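Local structure of NtrC family transcriptional regulator (Clostridium acetobutylicum ATCC 824, 2Q5C) at residues S11-L16 against I56-T61; A36-A41 against G149-D154; I74-T79 against I166-E171. The protein is probably a sigma-54-dependent transcriptional activator that binds DNA and ATP, of which this chain is the amino-terminal PrpR-type domain. All coordinates share one frame; numbering follows the deposited sequence. Where two conformers were deposited one is given.

Contact 1 (S11-L16 against I56-T61)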
loop_
_atom_site.group_PDB
_atom_site.type_symbol
_atom_site.label_atom_id
_atom_site.label_comp_id
_atom_site.label_asym_id
_atom_site.label_seq_id
_atom_site.Cartn_x
_atom_site.Cartn_y
_atom_site.Cartn_z
ATOM N N SER A 11 0.137 2.070 8.006
ATOM C CA SER A 11 0.092 0.940 7.082
ATOM C C SER A 11 -0.835 -0.090 7.697
ATOM O O SER A 11 -1.094 -0.047 8.886
ATOM C CB SER A 11 1.514 0.367 6.988
ATOM O OG SER A 11 1.563 -0.829 6.209
ATOM N N GLN A 12 -1.309 -1.025 6.890
ATOM C CA GLN A 12 -2.009 -2.197 7.429
ATOM C C GLN A 12 -1.142 -3.449 7.319
ATOM O O GLN A 12 -1.607 -4.547 7.654
ATOM C CB GLN A 12 -3.329 -2.416 6.700
ATOM C CG GLN A 12 -4.314 -1.294 6.873
ATOM C CD GLN A 12 -5.605 -1.608 6.194
ATOM O OE1 GLN A 12 -5.700 -1.596 4.954
ATOM N NE2 GLN A 12 -6.602 -1.925 6.987
ATOM N N ASN A 13 0.104 -3.294 6.880
ATOM C CA ASN A 13 0.991 -4.425 6.622
ATOM C C ASN A 13 1.764 -4.730 7.904
ATOM O O ASN A 13 2.641 -3.957 8.306
ATOM C CB ASN A 13 1.935 -4.065 5.476
ATOM C CG ASN A 13 2.625 -5.254 4.899
ATOM O OD1 ASN A 13 3.599 -5.738 5.458
ATOM N ND2 ASN A 13 2.109 -5.754 3.758
ATOM N N GLU A 14 1.437 -5.847 8.547
ATOM C CA GLU A 14 2.053 -6.206 9.824
ATOM C C GLU A 14 3.562 -6.360 9.726
ATOM O O GLU A 14 4.287 -6.003 10.663
ATOM C CB GLU A 14 1.416 -7.468 10.416
ATOM C CG GLU A 14 -0.074 -7.307 10.739
ATOM C CD GLU A 14 -0.382 -6.186 11.748
ATOM O OE1 GLU A 14 0.363 -6.036 12.747
ATOM O OE2 GLU A 14 -1.384 -5.451 11.554
ATOM N N ASN A 15 4.052 -6.869 8.600
ATOM C CA ASN A 15 5.495 -7.072 8.465
ATOM C C ASN A 15 6.238 -5.743 8.454
ATOM O O ASN A 15 7.267 -5.586 9.127
ATOM C CB ASN A 15 5.817 -7.875 7.209
ATOM C CG ASN A 15 5.557 -9.358 7.396
ATOM O OD1 ASN A 15 5.249 -9.826 8.506
ATOM N ND2 ASN A 15 5.682 -10.113 6.309
ATOM N N LEU A 16 5.691 -4.774 7.721
ATOM C CA LEU A 16 6.260 -3.425 7.699
ATOM C C LEU A 16 6.174 -2.781 9.045
ATOM O O LEU A 16 7.133 -2.158 9.480
ATOM C CB LEU A 16 5.592 -2.505 6.671
ATOM C CG LEU A 16 5.759 -2.761 5.174
ATOM C CD1 LEU A 16 5.044 -1.678 4.383
ATOM C CD2 LEU A 16 7.232 -2.793 4.829
ATOM N N ILE A 56 5.260 8.233 6.525
ATOM C CA ILE A 56 5.473 7.252 5.453
ATOM C C ILE A 56 4.226 6.395 5.343
ATOM O O ILE A 56 3.639 5.964 6.356
ATOM C CB ILE A 56 6.723 6.365 5.736
ATOM C CG1 ILE A 56 8.015 7.189 5.807
ATOM C CG2 ILE A 56 6.793 5.256 4.693
ATOM C CD1 ILE A 56 9.218 6.426 6.279
ATOM N N SER A 57 3.808 6.115 4.111
ATOM C CA SER A 57 2.637 5.263 3.856
ATOM C C SER A 57 2.799 4.697 2.468
ATOM O O SER A 57 3.807 4.952 1.833
ATOM C CB SER A 57 1.323 5.995 4.092
ATOM O OG SER A 57 1.192 7.045 3.145
ATOM N N ARG A 58 1.825 3.915 1.996
ATOM C CA ARG A 58 1.988 3.265 0.720
ATOM C C ARG A 58 0.778 3.504 -0.148
ATOM O O ARG A 58 -0.349 3.621 0.332
ATOM C CB ARG A 58 2.171 1.775 0.992
ATOM C CG ARG A 58 2.574 0.977 -0.211
ATOM C CD ARG A 58 3.358 -0.248 0.237
ATOM N NE ARG A 58 2.497 -1.308 0.739
ATOM C CZ ARG A 58 2.181 -2.412 0.046
ATOM N NH1 ARG A 58 1.387 -3.314 0.587
ATOM N NH2 ARG A 58 2.664 -2.608 -1.183
ATOM N N GLY A 59 1.023 3.543 -1.462
ATOM C CA GLY A 59 -0.060 3.470 -2.428
ATOM C C GLY A 59 -1.159 4.504 -2.258
ATOM O O GLY A 59 -0.873 5.696 -2.029
ATOM N N ALA A 60 -2.418 4.094 -2.361
ATOM C CA ALA A 60 -3.535 5.009 -2.300
ATOM C C ALA A 60 -3.553 5.800 -0.985
ATOM O O ALA A 60 -3.891 7.005 -0.963
ATOM C CB ALA A 60 -4.836 4.270 -2.500
ATOM N N THR A 61 -3.214 5.123 0.112
ATOM C CA THR A 61 -3.183 5.806 1.408
ATOM C C THR A 61 -2.274 7.021 1.369
ATOM O O THR A 61 -2.617 8.075 1.919
ATOM C CB THR A 61 -2.780 4.819 2.495
ATOM O OG1 THR A 61 -3.835 3.867 2.638
ATOM C CG2 THR A 61 -2.585 5.524 3.850
#
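Asn13 and Arg58 meet at the carboxyl ends of two neighbouring strands in the parallel four-stranded sheet of the amino-terminal alpha/beta lobe. Asn13 stands in the turn between strand 6-11 and helix 14-27, Arg58 at the end of strand 54-58, where the loops after the strands gather and pockets of such open alpha/beta folds usually lie. Their flat groups are turned almost square to one another, the amide and guanidinium planes standing 89° apart. Asn13 ND2 lies 4.1 Å from Arg58 NH1, a distance of packing between two donors that each look elsewhere for an acceptor. Arg58 NH1 bonds to the carbonyl of Ile166, and Asn13 ND2 makes a weak hydrogen bond to Asn167, both in the chain that crosses back from the second lobe. Arginine suits this place because its long chain, leaving with CG anti to the backbone N (chi1 -171°) and bent at chi3, can carry its charge from the strand to that crossing. Leu16 adds an apolar neighbour, its CD1 coming obliquely within 4.5 Å of Arg58 NE, while the leucine also packs on Ile76 and Leu173. The turn that presents Asn13 is itself tied down. Ser11 OG accepts from Asn13 N at 2.9 Å, an ST turn, and also bonds a glycerol probably taken from the crystallisation liquor. Asparagine is apt just before a helix, since its short amide can cap the first turn while its NH2 turns toward Arg58 and the chain at Asn167: Asn13 OD1 takes Leu16 N on an in-plane lone pair, at 3.2 Å with an N-H...O angle of 159°.

Contact 2 (A36-A41 against G149-D154)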
loop_
_atom_site.group_PDB
_atom_site.type_symbol
_atom_site.label_atom_id
_atom_site.label_comp_id
_atom_site.label_asym_id
_atom_site.label_seq_id
_atom_site.Cartn_x
_atom_site.Cartn_y
_atom_site.Cartn_z
ATOM N N ALA A 36 -3.805 1.660 9.671
ATOM C CA ALA A 36 -4.923 2.347 9.015
ATOM C C ALA A 36 -4.684 2.461 7.528
ATOM O O ALA A 36 -3.558 2.312 7.072
ATOM C CB ALA A 36 -5.085 3.760 9.612
ATOM N N SER A 37 -5.754 2.783 6.782
ATOM C CA SER A 37 -5.624 3.092 5.356
ATOM C C SER A 37 -6.588 4.213 4.941
ATOM O O SER A 37 -7.554 4.531 5.668
ATOM C CB SER A 37 -5.920 1.849 4.489
ATOM O OG SER A 37 -7.306 1.527 4.570
ATOM N N LEU A 38 -6.315 4.768 3.771
ATOM C CA LEU A 38 -7.253 5.652 3.071
ATOM C C LEU A 38 -7.768 6.806 3.938
ATOM O O LEU A 38 -6.959 7.483 4.597
ATOM C CB LEU A 38 -8.368 4.834 2.435
ATOM C CG LEU A 38 -7.869 3.718 1.495
ATOM C CD1 LEU A 38 -9.061 2.966 0.901
ATOM C CD2 LEU A 38 -6.956 4.210 0.399
ATOM N N THR A 39 -9.076 7.070 3.950
ATOM C CA THR A 39 -9.570 8.248 4.702
ATOM C C THR A 39 -9.246 8.166 6.191
ATOM O O THR A 39 -8.799 9.150 6.802
ATOM C CB THR A 39 -11.075 8.476 4.457
ATOM O OG1 THR A 39 -11.266 8.706 3.062
ATOM C CG2 THR A 39 -11.590 9.679 5.262
ATOM N N ARG A 40 -9.426 7.001 6.802
ATOM C CA ARG A 40 -9.112 6.866 8.223
ATOM C C ARG A 40 -7.624 7.148 8.499
ATOM O O ARG A 40 -7.294 7.804 9.498
ATOM C CB ARG A 40 -9.491 5.465 8.688
ATOM C CG ARG A 40 -9.154 5.215 10.108
ATOM C CD ARG A 40 -9.930 4.046 10.660
ATOM N NE ARG A 40 -9.496 3.784 12.032
ATOM C CZ ARG A 40 -8.449 3.028 12.345
ATOM N NH1 ARG A 40 -7.735 2.448 11.384
ATOM N NH2 ARG A 40 -8.114 2.853 13.617
ATOM N N ALA A 41 -6.733 6.676 7.613
ATOM C CA ALA A 41 -5.308 7.000 7.718
ATOM C C ALA A 41 -5.047 8.484 7.626
ATOM O O ALA A 41 -4.204 8.989 8.363
ATOM C CB ALA A 41 -4.493 6.245 6.662
ATOM N N GLY A 149 -4.212 -4.177 -3.086
ATOM C CA GLY A 149 -3.876 -3.755 -1.727
ATOM C C GLY A 149 -4.862 -4.256 -0.684
ATOM O O GLY A 149 -5.965 -4.743 -1.000
ATOM N N LYS A 150 -4.490 -4.109 0.578
ATOM C CA LYS A 150 -5.206 -4.730 1.685
ATOM C C LYS A 150 -6.660 -4.287 1.838
ATOM O O LYS A 150 -7.526 -5.108 2.160
ATOM C CB LYS A 150 -4.439 -4.490 3.006
ATOM C CG LYS A 150 -5.004 -5.203 4.232
ATOM C CD LYS A 150 -5.020 -6.708 4.067
ATOM C CE LYS A 150 -4.913 -7.432 5.424
ATOM N NZ LYS A 150 -6.014 -7.077 6.387
ATOM N N THR A 151 -6.960 -3.003 1.654
ATOM C CA THR A 151 -8.348 -2.572 1.825
ATOM C C THR A 151 -9.221 -3.250 0.768
ATOM O O THR A 151 -10.352 -3.713 1.051
ATOM C CB THR A 151 -8.452 -1.057 1.739
ATOM O OG1 THR A 151 -7.492 -0.494 2.658
ATOM C CG2 THR A 151 -9.828 -0.584 2.104
ATOM N N VAL A 152 -8.698 -3.312 -0.448
ATOM C CA VAL A 152 -9.412 -3.971 -1.548
ATOM C C VAL A 152 -9.533 -5.475 -1.317
ATOM O O VAL A 152 -10.618 -6.034 -1.540
ATOM C CB VAL A 152 -8.764 -3.647 -2.882
ATOM C CG1 VAL A 152 -9.418 -4.414 -4.027
ATOM C CG2 VAL A 152 -8.874 -2.150 -3.160
ATOM N N THR A 153 -8.453 -6.153 -0.912
ATOM C CA THR A 153 -8.572 -7.605 -0.728
ATOM C C THR A 153 -9.477 -7.926 0.429
ATOM O O THR A 153 -10.186 -8.950 0.382
ATOM C CB THR A 153 -7.205 -8.331 -0.626
ATOM O OG1 THR A 153 -6.458 -7.782 0.462
ATOM C CG2 THR A 153 -6.419 -8.151 -1.926
ATOM N N ASP A 154 -9.489 -7.080 1.461
ATOM C CA ASP A 154 -10.433 -7.268 2.573
ATOM C C ASP A 154 -11.869 -7.203 2.075
ATOM O O ASP A 154 -12.702 -8.033 2.484
ATOM C CB ASP A 154 -10.213 -6.266 3.707
ATOM C CG ASP A 154 -9.054 -6.633 4.607
ATOM O OD1 ASP A 154 -8.606 -7.798 4.593
ATOM O OD2 ASP A 154 -8.618 -5.736 5.379
#
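Thr151 reaches across from the first turn of helix 150-158 to meet Ser37 and Leu38, and its two branches divide the work. CB comes no closer than 4.0 Å to Ser37 OG, so it mainly sets the direction of the two branches. Its OG1 branch is the polar one: OG1 lies 2.8 Å from Ser37 OG in a hydrogen bond between two hydroxyls, either of which could be the donor. The same oxygen also bonds Gln12 and a glycerol, probably from the crystallisation liquor, so several polar partners fix its position. The methyl branch turns to the apolar side. With OG1 beside the backbone N of Thr151 (chi1 -52°), CG2 lies anti to it and meets Leu38 tip to tip, CG2 to CD1 at 3.8 Å, and Ile131 of helix 131-140 packs against both residues. A threonine fits because one small side chain serves a hydroxyl pair and a hydrocarbon contact at once, while serine, just as short, brings its OG up to Thr151 and leucine supplies the methyl. Beside Thr151, Lys150 NZ and Asp154 OD2, one turn apart on the same helix, form a salt bridge of 3.1 Å, using the syn lone pair of the carboxylate. The contact joins the amino-terminal ends of helices 38-48 and 150-158, one from each lobe, across the cleft of a two-lobed alpha/beta domain, where the glycerol may mark a pocket.

Contact 3 (I74-T79 against I166-E171)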
loop_
_atom_site.group_PDB
_atom_site.type_symbol
_atom_site.label_atom_id
_atom_site.label_comp_id
_atom_site.label_asym_id
_atom_site.label_seq_id
_atom_site.Cartn_x
_atom_site.Cartn_y
_atom_site.Cartn_z
ATOM N N ILE A 74 5.754 10.714 2.566
ATOM C CA ILE A 74 6.572 9.882 1.669
ATOM C C ILE A 74 5.762 8.652 1.316
ATOM O O ILE A 74 5.120 8.050 2.189
ATOM C CB ILE A 74 7.908 9.485 2.335
ATOM C CG1 ILE A 74 8.815 10.706 2.518
ATOM C CG2 ILE A 74 8.632 8.403 1.555
ATOM C CD1 ILE A 74 8.418 11.601 3.716
ATOM N N SER A 75 5.776 8.296 0.038
ATOM C CA SER A 75 5.059 7.146 -0.454
ATOM C C SER A 75 6.011 5.988 -0.707
ATOM O O SER A 75 6.988 6.151 -1.422
ATOM C CB SER A 75 4.375 7.502 -1.765
ATOM O OG SER A 75 3.531 6.433 -2.090
ATOM N N ILE A 76 5.733 4.831 -0.103
ATOM C CA ILE A 76 6.395 3.571 -0.507
ATOM C C ILE A 76 5.722 3.152 -1.820
ATOM O O ILE A 76 4.499 3.038 -1.883
ATOM C CB ILE A 76 6.203 2.445 0.541
ATOM C CG1 ILE A 76 6.767 2.843 1.917
ATOM C CG2 ILE A 76 6.840 1.147 0.020
ATOM C CD1 ILE A 76 6.164 1.991 3.078
ATOM N N LYS A 77 6.524 2.999 -2.877
ATOM C CA LYS A 77 5.931 2.618 -4.166
ATOM C C LYS A 77 5.657 1.121 -4.187
ATOM O O LYS A 77 6.508 0.358 -3.731
ATOM C CB LYS A 77 6.846 3.004 -5.324
ATOM C CG LYS A 77 7.308 4.465 -5.320
ATOM C CD LYS A 77 6.140 5.449 -5.360
ATOM C CE LYS A 77 6.639 6.892 -5.189
ATOM N NZ LYS A 77 5.534 7.897 -5.288
ATOM N N VAL A 78 4.477 0.755 -4.678
ATOM C CA VAL A 78 4.172 -0.647 -4.988
ATOM C C VAL A 78 4.988 -0.995 -6.252
ATOM O O VAL A 78 4.907 -0.278 -7.254
ATOM C CB VAL A 78 2.679 -0.882 -5.241
ATOM C CG1 VAL A 78 2.423 -2.382 -5.406
ATOM C CG2 VAL A 78 1.815 -0.313 -4.096
ATOM N N THR A 79 5.796 -2.056 -6.184
ATOM C CA THR A 79 6.696 -2.393 -7.288
ATOM C C THR A 79 6.155 -3.494 -8.183
ATOM O O THR A 79 5.204 -4.208 -7.846
ATOM C CB THR A 79 8.080 -2.800 -6.849
ATOM O OG1 THR A 79 8.009 -4.096 -6.237
ATOM C CG2 THR A 79 8.644 -1.810 -5.839
ATOM N N ILE A 166 -1.022 -7.480 -2.170
ATOM C CA ILE A 166 0.300 -7.127 -2.684
ATOM C C ILE A 166 1.044 -6.478 -1.544
ATOM O O ILE A 166 0.572 -5.457 -1.023
ATOM C CB ILE A 166 0.194 -6.147 -3.846
ATOM C CG1 ILE A 166 -0.593 -6.776 -5.000
ATOM C CG2 ILE A 166 1.585 -5.763 -4.374
ATOM C CD1 ILE A 166 -0.983 -5.754 -6.047
ATOM N N ASN A 167 2.186 -7.063 -1.191
ATOM C CA ASN A 167 2.960 -6.603 -0.027
ATOM C C ASN A 167 4.109 -5.715 -0.449
ATOM O O ASN A 167 4.330 -5.479 -1.616
ATOM C CB ASN A 167 3.453 -7.817 0.766
ATOM C CG ASN A 167 2.293 -8.606 1.392
ATOM O OD1 ASN A 167 1.333 -8.014 1.917
ATOM N ND2 ASN A 167 2.351 -9.938 1.281
ATOM N N SER A 168 4.820 -5.244 0.553
ATOM C CA SER A 168 5.999 -4.436 0.374
ATOM C C SER A 168 7.066 -5.130 1.173
ATOM O O SER A 168 6.779 -5.965 2.040
ATOM C CB SER A 168 5.774 -3.056 0.970
ATOM O OG SER A 168 6.913 -2.267 0.720
ATOM N N GLY A 169 8.297 -4.762 0.917
ATOM C CA GLY A 169 9.394 -5.416 1.594
ATOM C C GLY A 169 10.356 -4.462 2.251
ATOM O O GLY A 169 10.146 -3.241 2.281
ATOM N N GLU A 170 11.413 -5.041 2.778
ATOM C CA GLU A 170 12.428 -4.292 3.507
ATOM C C GLU A 170 13.118 -3.233 2.676
ATOM O O GLU A 170 13.303 -2.103 3.139
ATOM C CB GLU A 170 13.451 -5.249 4.158
ATOM C CG GLU A 170 14.628 -4.513 4.774
ATOM C CD GLU A 170 15.460 -5.387 5.655
ATOM O OE1 GLU A 170 15.044 -6.544 5.895
ATOM O OE2 GLU A 170 16.526 -4.896 6.120
ATOM N N GLU A 171 13.523 -3.566 1.461
ATOM C CA GLU A 171 14.263 -2.595 0.688
ATOM C C GLU A 171 13.405 -1.364 0.397
ATOM O O GLU A 171 13.880 -0.228 0.489
ATOM C CB GLU A 171 14.819 -3.237 -0.580
ATOM C CG GLU A 171 15.700 -2.321 -1.403
ATOM C CD GLU A 171 16.993 -1.861 -0.706
ATOM O OE1 GLU A 171 17.460 -2.498 0.280
ATOM O OE2 GLU A 171 17.551 -0.841 -1.185
HETATM O O HOH W 1 6.429 -1.737 -2.076
#
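Two extended connecting chains pass each other here, with Val78 and Ser168 the closest residues of their backbones at 6.8 Å between CA atoms. The hydrocarbon part is Val78 against Ile166, whose side chains cross at about a right angle; Val78 CG1 touches Ile166 CG2 at 3.6 Å. Both methyls lie anti to their backbone N (chi1 -174° for Val78), which puts that one methyl of each beta-branched side chain on the other. Short, stiff, branched residues suit such a crossing, because their methyls sit close to the backbone and can pack where the chains pass. Ser168 was modelled in two conformers, so its contacts are somewhat doubtful. In the one described, Ile76 CG2, two residues before Val78, comes within 3.5 Å of Ser168 OG, a methyl against a hydroxyl, and Ser168 OG donates to a water at 2.9 Å; the water donates to Lys77 O at 2.7 Å, so a small polar residue links the two chains through water. The chains end alike at helix starts, Thr79 and Gly169 being N-cap residues. Segment 74-79 carries the chain from strand 73-76 of the first sheet to helix 80-90, whose Asp82, Thr83 and Ala86 touch Ile166. Segment 166-171 returns it from the second lobe to helix 170-187, whose Ala176 packs on Ile76, so the two crossings between the lobes lie against each other beside strand 54-58.

How the contacts relate
Contact 1 lies between the other two, its centre 9 Å from that of contact 2 and 8 Å from that of contact 3, whereas contacts 2 and 3 have centres 15 Å apart and do not touch. Toward contact 2 it offers Thr61 OG1, 2.9 Å from Leu38 N, and Gln12 OE1, 3.1 Å from Thr151 OG1. Toward contact 3 the strands 54-58 and 73-76 are neighbours in one sheet, with Ser57 O 2.7 Å from Ile76 N, and Arg58 NH1 lies 2.8 Å from Ile166 O. Contact 2 spans the mouth between the lobes and contact 3 the crossing chains; glycerols bound beside contacts 1 and 2 are consistent with a pocket there.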